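Local coordinates for undecaprenyl-diphosphooligosaccharide--protein glycotransferase (PDB 3AAG), which transfers a preassembled heptasaccharide from an undecaprenyl diphosphate lipid donor to asparagine side chains of target proteins, at residues L148-V153 / F170-A175. Sequence-based numbering, arbitrary orientation.
Sequences LIFSTV and FTFSTA
F150 and F172 form a T-shaped pair. The edge of the F150 ring points at the face of F172, with the planes at 70° and the centroids 5.0 Å apart. CD2 of F150 sits over the centre of the F172 ring, 3.6 Å above its plane. CB of F150 touches the CD2-CE2 side of the same ring, 3.7 Å from CE2 of F172. Both phenylalanines hold CG anti to the backbone N, which sends the two rings toward each other. Beyond the pair, Y261 meets the F150 ring, and I250 and M252 of strand 249-252 touch F172.

Within this periplasmic C-terminal domain, the contact joins helix 150-155 of the core region to strand 172-179 of the beta-barrel region. Residues 148-153 probably form most of the MI motif. I149, at the N-cap position, turns away from the strand and touches W35 and Y38 of the WWDYG motif, consistent with a place in the pocket for the +2 Ser/Thr of the acceptor sequon.

S151 lies alongside the strand, its CB 3.7 Å from the carbonyl O of F172. OG of S151 lies 3.5 Å from CE1 of F170, whose ring also meets F158. At the other end, CD2 of L148 reaches OG1 of T174 at 3.7 Å.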
loop_
_atom_site.group_PDB
_atom_site.type_symbol
_atom_site.label_atom_id
_atom_site.label_comp_id
_atom_site.label_asym_id
_atom_site.label_seq_id
_atom_site.Cartn_x
_atom_site.Cartn_y
_atom_site.Cartn_z
ATOM N N LEU A 148 6.015 0.707 8.351
ATOM C CA LEU A 148 6.572 -0.149 9.394
ATOM C C LEU A 148 5.841 -1.482 9.498
ATOM O O LEU A 148 6.328 -2.411 10.139
ATOM C CB LEU A 148 6.547 0.559 10.749
ATOM C CG LEU A 148 7.489 1.751 10.929
ATOM C CD1 LEU A 148 7.339 2.328 12.323
ATOM C CD2 LEU A 148 8.932 1.351 10.660
ATOM N N ILE A 149 4.670 -1.570 8.873
ATOM C CA ILE A 149 3.842 -2.770 8.975
ATOM C C ILE A 149 3.429 -3.293 7.606
ATOM O O ILE A 149 2.746 -4.311 7.505
ATOM C CB ILE A 149 2.572 -2.523 9.813
ATOM C CG1 ILE A 149 1.796 -1.321 9.268
ATOM C CG2 ILE A 149 2.925 -2.333 11.279
ATOM C CD1 ILE A 149 0.304 -1.415 9.483
ATOM N N PHE A 150 3.845 -2.594 6.555
ATOM C CA PHE A 150 3.372 -2.890 5.206
ATOM C C PHE A 150 3.692 -4.321 4.786
ATOM O O PHE A 150 2.944 -4.937 4.026
ATOM C CB PHE A 150 3.959 -1.899 4.198
ATOM C CG PHE A 150 3.285 -1.937 2.856
ATOM C CD1 PHE A 150 1.928 -1.673 2.741
ATOM C CD2 PHE A 150 4.005 -2.240 1.710
ATOM C CE1 PHE A 150 1.300 -1.708 1.506
ATOM C CE2 PHE A 150 3.384 -2.277 0.472
ATOM C CZ PHE A 150 2.028 -2.010 0.370
ATOM N N SER A 151 4.804 -4.848 5.283
ATOM C CA SER A 151 5.160 -6.237 5.036
ATOM C C SER A 151 4.010 -7.159 5.416
ATOM O O SER A 151 3.648 -8.064 4.663
ATOM C CB SER A 151 6.413 -6.613 5.825
ATOM O OG SER A 151 6.971 -7.820 5.338
ATOM N N THR A 152 3.440 -6.925 6.593
ATOM C CA THR A 152 2.315 -7.717 7.067
ATOM C C THR A 152 1.055 -7.409 6.273
ATOM O O THR A 152 0.252 -8.301 5.999
ATOM C CB THR A 152 2.040 -7.470 8.558
ATOM O OG1 THR A 152 3.069 -8.085 9.343
ATOM C CG2 THR A 152 0.694 -8.054 8.953
ATOM N N VAL A 153 0.883 -6.145 5.901
ATOM C CA VAL A 153 -0.261 -5.742 5.095
ATOM C C VAL A 153 -0.302 -6.525 3.786
ATOM O O VAL A 153 -1.311 -7.145 3.453
ATOM C CB VAL A 153 -0.240 -4.233 4.792
ATOM C CG1 VAL A 153 -1.339 -3.873 3.804
ATOM C CG2 VAL A 153 -0.393 -3.437 6.075
ATOM N N PHE A 170 7.535 -12.070 -0.805
ATOM C CA PHE A 170 7.887 -10.727 -1.250
ATOM C C PHE A 170 8.961 -10.164 -0.324
ATOM O O PHE A 170 9.461 -10.869 0.551
ATOM C CB PHE A 170 6.651 -9.825 -1.220
ATOM C CG PHE A 170 5.966 -9.787 0.115
ATOM C CD1 PHE A 170 6.286 -8.813 1.046
ATOM C CD2 PHE A 170 5.008 -10.731 0.445
ATOM C CE1 PHE A 170 5.660 -8.778 2.279
ATOM C CE2 PHE A 170 4.379 -10.701 1.677
ATOM C CZ PHE A 170 4.706 -9.722 2.594
ATOM N N THR A 171 9.312 -8.897 -0.512
ATOM C CA THR A 171 10.270 -8.245 0.373
ATOM C C THR A 171 9.963 -6.766 0.583
ATOM O O THR A 171 9.990 -5.972 -0.358
ATOM C CB THR A 171 11.714 -8.404 -0.132
ATOM O OG1 THR A 171 12.049 -9.796 -0.190
ATOM C CG2 THR A 171 12.684 -7.692 0.798
ATOM N N PHE A 172 9.674 -6.408 1.829
ATOM C CA PHE A 172 9.515 -5.013 2.218
ATOM C C PHE A 172 10.091 -4.818 3.614
ATOM O O PHE A 172 9.358 -4.807 4.602
ATOM C CB PHE A 172 8.037 -4.619 2.202
ATOM C CG PHE A 172 7.802 -3.136 2.178
ATOM C CD1 PHE A 172 7.735 -2.451 0.976
ATOM C CD2 PHE A 172 7.642 -2.427 3.356
ATOM C CE1 PHE A 172 7.515 -1.087 0.950
ATOM C CE2 PHE A 172 7.423 -1.062 3.337
ATOM C CZ PHE A 172 7.359 -0.391 2.133
ATOM N N SER A 173 11.411 -4.678 3.689
ATOM C CA SER A 173 12.088 -4.547 4.971
ATOM C C SER A 173 12.531 -3.109 5.204
ATOM O O SER A 173 13.344 -2.570 4.452
ATOM C CB SER A 173 13.290 -5.491 5.047
ATOM O OG SER A 173 13.681 -5.707 6.391
ATOM N N THR A 174 11.987 -2.489 6.244
ATOM C CA THR A 174 12.406 -1.150 6.634
ATOM C C THR A 174 13.381 -1.218 7.802
ATOM O O THR A 174 13.363 -2.169 8.581
ATOM C CB THR A 174 11.200 -0.273 7.020
ATOM O OG1 THR A 174 10.556 -0.823 8.176
ATOM C CG2 THR A 174 10.204 -0.207 5.874
ATOM N N ALA A 175 14.237 -0.207 7.917
ATOM C CA ALA A 175 15.310 -0.233 8.904
ATOM C C ALA A 175 15.889 1.152 9.168
ATOM O O ALA A 175 15.824 2.041 8.318
ATOM C CB ALA A 175 16.404 -1.194 8.472
#